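Local coordinates for AP205 bacteriophage COAT protein (Acinetobacter phage ap205, PDB 5FS4) that forms the capsid of a small single-stranded RNA bacteriophage, its dimeric subunits probably assembling into the shell that encloses the genome, at residues B[16-20]-B[30-34]. The protein carries 2 engineered substitutions. Numbering follows the deposited sequence.
Sequences NKIVW and FSASL
Strand residues 17-20 run antiparallel to 30-34, at 175° with axes 4.7 Å apart, all extended; Asn16, psi near -7°, departs from that conformation just before the strand. Ile18-Ala32 and Trp20-Phe30 are hydrogen-bonded pairs: Ile18 N to Ala32 O (3.0 Å), Ala32 N to Ile18 O (2.9 Å), Trp20 N to Phe30 O (2.8 Å) and Phe30 N to Trp20 O (3.0 Å). At the open end Leu34 N reaches Asn16 O (2.8 Å), while Asn16 ND2 (chi1 m) makes only a weak hydrogen bond to Leu34 O (3.2 Å). These are the paired strands of a β-hairpin within the coat protein's antiparallel sheet. In the non-hydrogen-bonded pairs Lys17-Ser33 and Val19-Ser31, backbone hydrogen bonds join Val19 to Ile11 and Thr12 of strand 5-14, Ser31 to Val54 and Ser33 to Gln52 of strand 47-60. These four residues share one face, all-t Lys17 placing CG 4.0 Å from Ser33 CB and CE 4.2 Å from Ser31 CB. On the other, with Ile18, Trp20 (m) sets CZ3 4.0 Å from Ala32 CB and CE3 3.9 Å from Phe30 CD2; Ile126 of the second subunit packs on Trp20, its Leu109 on Ala32.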
ATOM      1  N   ASN B  16     -18.284   7.157  -7.227  1.00 25.81           N
ATOM      2  CA  ASN B  16     -17.616   6.387  -6.215  1.00 24.75           C
ATOM      3  C   ASN B  16     -16.326   5.807  -6.643  1.00 19.47           C
ATOM      4  O   ASN B  16     -15.622   5.325  -5.806  1.00 18.63           O
ATOM      5  CB  ASN B  16     -18.558   5.348  -5.634  1.00 27.61           C
ATOM      6  CG  ASN B  16     -19.677   5.992  -4.843  1.00 34.07           C
ATOM      7  OD1 ASN B  16     -20.837   5.998  -5.265  1.00 38.71           O
ATOM      8  ND2 ASN B  16     -19.325   6.578  -3.698  1.00 36.15           N
ATOM      9  N   LYS B  17     -15.982   5.929  -7.918  1.00 17.15           N
ATOM     10  CA  LYS B  17     -14.769   5.297  -8.464  1.00 14.90           C
ATOM     11  C   LYS B  17     -14.196   6.073  -9.640  1.00 13.03           C
ATOM     12  O   LYS B  17     -14.899   6.303 -10.654  1.00 11.08           O
ATOM     13  CB  LYS B  17     -15.040   3.881  -8.925  1.00 13.65           C
ATOM     14  CG  LYS B  17     -13.755   3.203  -9.280  1.00 14.40           C
ATOM     15  CD  LYS B  17     -13.911   1.742  -9.665  1.00 15.45           C
ATOM     16  CE  LYS B  17     -12.528   1.159  -9.814  1.00 15.95           C
ATOM     17  NZ  LYS B  17     -12.573  -0.197 -10.362  1.00 17.29           N
ATOM     18  N   ILE B  18     -12.937   6.491  -9.486  1.00 12.31           N
ATOM     19  CA  ILE B  18     -12.162   7.021 -10.608  1.00 10.98           C
ATOM     20  C   ILE B  18     -10.977   6.110 -10.928  1.00 10.44           C
ATOM     21  O   ILE B  18     -10.269   5.640 -10.035  1.00  9.02           O
ATOM     22  CB  ILE B  18     -11.662   8.485 -10.367  1.00 10.97           C
ATOM     23  CG1 ILE B  18     -12.877   9.403 -10.170  1.00 11.30           C
ATOM     24  CG2 ILE B  18     -10.826   8.941 -11.540  1.00 10.97           C
ATOM     25  CD1 ILE B  18     -12.573  10.792  -9.604  1.00 11.25           C
ATOM     26  N   VAL B  19     -10.767   5.894 -12.224  1.00 10.30           N
ATOM     27  CA  VAL B  19      -9.496   5.250 -12.708  1.00 10.06           C
ATOM     28  C   VAL B  19      -8.645   6.263 -13.483  1.00  9.88           C
ATOM     29  O   VAL B  19      -9.103   6.799 -14.526  1.00 10.10           O
ATOM     30  CB  VAL B  19      -9.764   4.045 -13.645  1.00 10.18           C
ATOM     31  CG1 VAL B  19      -8.456   3.359 -14.010  1.00 10.13           C
ATOM     32  CG2 VAL B  19     -10.740   3.052 -13.006  1.00 10.31           C
ATOM     33  N   TRP B  20      -7.400   6.440 -13.061  1.00  9.78           N
ATOM     34  CA  TRP B  20      -6.456   7.349 -13.705  1.00  9.12           C
ATOM     35  C   TRP B  20      -5.489   6.447 -14.487  1.00  9.68           C
ATOM     36  O   TRP B  20      -5.180   5.317 -14.059  1.00  8.77           O
ATOM     37  CB  TRP B  20      -5.661   8.179 -12.671  1.00  9.18           C
ATOM     38  CG  TRP B  20      -6.309   9.317 -12.058  1.00  8.93           C
ATOM     39  CD1 TRP B  20      -6.217  10.611 -12.468  1.00  9.24           C
ATOM     40  CD2 TRP B  20      -7.074   9.329 -10.840  1.00  8.86           C
ATOM     41  NE1 TRP B  20      -6.898  11.432 -11.602  1.00  9.15           N
ATOM     42  CE2 TRP B  20      -7.459  10.673 -10.612  1.00  8.70           C
ATOM     43  CE3 TRP B  20      -7.499   8.327  -9.934  1.00  9.02           C
ATOM     44  CZ2 TRP B  20      -8.279  11.045  -9.556  1.00  8.57           C
ATOM     45  CZ3 TRP B  20      -8.283   8.685  -8.865  1.00  8.36           C
ATOM     46  CH2 TRP B  20      -8.669  10.043  -8.667  1.00  9.21           C
ATOM     47  N   PHE B  30      -3.992   3.906 -11.753  1.00  6.56           N
ATOM     48  CA  PHE B  30      -4.224   4.088 -10.325  1.00  6.61           C
ATOM     49  C   PHE B  30      -5.719   4.294 -10.186  1.00  7.15           C
ATOM     50  O   PHE B  30      -6.243   5.245 -10.773  1.00  7.17           O
ATOM     51  CB  PHE B  30      -3.513   5.315  -9.782  1.00  6.77           C
ATOM     52  CG  PHE B  30      -3.796   5.544  -8.333  1.00  6.99           C
ATOM     53  CD1 PHE B  30      -3.243   4.661  -7.389  1.00  6.95           C
ATOM     54  CD2 PHE B  30      -4.681   6.569  -7.927  1.00  7.12           C
ATOM     55  CE1 PHE B  30      -3.480   4.819  -6.038  1.00  6.92           C
ATOM     56  CE2 PHE B  30      -4.954   6.709  -6.551  1.00  6.97           C
ATOM     57  CZ  PHE B  30      -4.339   5.847  -5.641  1.00  7.29           C
ATOM     58  N   SER B  31      -6.387   3.469  -9.371  1.00  7.07           N
ATOM     59  CA  SER B  31      -7.823   3.630  -9.192  1.00  7.59           C
ATOM     60  C   SER B  31      -8.182   3.862  -7.737  1.00  7.21           C
ATOM     61  O   SER B  31      -7.555   3.334  -6.844  1.00  6.99           O
ATOM     62  CB  SER B  31      -8.523   2.429  -9.792  1.00  7.86           C
ATOM     63  OG  SER B  31      -8.412   1.347  -8.922  1.00  9.48           O
ATOM     64  N   ALA B  32      -9.221   4.657  -7.495  1.00  7.52           N
ATOM     65  CA  ALA B  32      -9.697   4.940  -6.122  1.00  7.28           C
ATOM     66  C   ALA B  32     -11.215   4.658  -6.097  1.00  8.30           C
ATOM     67  O   ALA B  32     -11.965   5.204  -6.917  1.00  8.09           O
ATOM     68  CB  ALA B  32      -9.372   6.417  -5.744  1.00  7.47           C
ATOM     69  N   SER B  33     -11.649   3.775  -5.210  1.00  8.55           N
ATOM     70  CA  SER B  33     -13.048   3.365  -5.163  1.00 10.37           C
ATOM     71  C   SER B  33     -13.484   3.528  -3.711  1.00  9.83           C
ATOM     72  O   SER B  33     -12.878   2.927  -2.826  1.00  9.46           O
ATOM     73  CB  SER B  33     -13.148   1.912  -5.551  1.00 12.71           C
ATOM     74  OG  SER B  33     -14.514   1.527  -5.472  1.00 14.93           O
ATOM     75  N   LEU B  34     -14.505   4.321  -3.451  1.00  9.96           N
ATOM     76  CA  LEU B  34     -14.882   4.631  -2.057  1.00 10.14           C
ATOM     77  C   LEU B  34     -16.336   4.229  -1.726  1.00 11.75           C
ATOM     78  O   LEU B  34     -17.239   4.492  -2.513  1.00 11.16           O
ATOM     79  CB  LEU B  34     -14.784   6.130  -1.822  1.00  9.71           C
ATOM     80  CG  LEU B  34     -13.546   6.912  -2.282  1.00 10.07           C
ATOM     81  CD1 LEU B  34     -13.650   8.329  -1.811  1.00  9.96           C
ATOM     82  CD2 LEU B  34     -12.302   6.264  -1.692  1.00  9.96           C
TER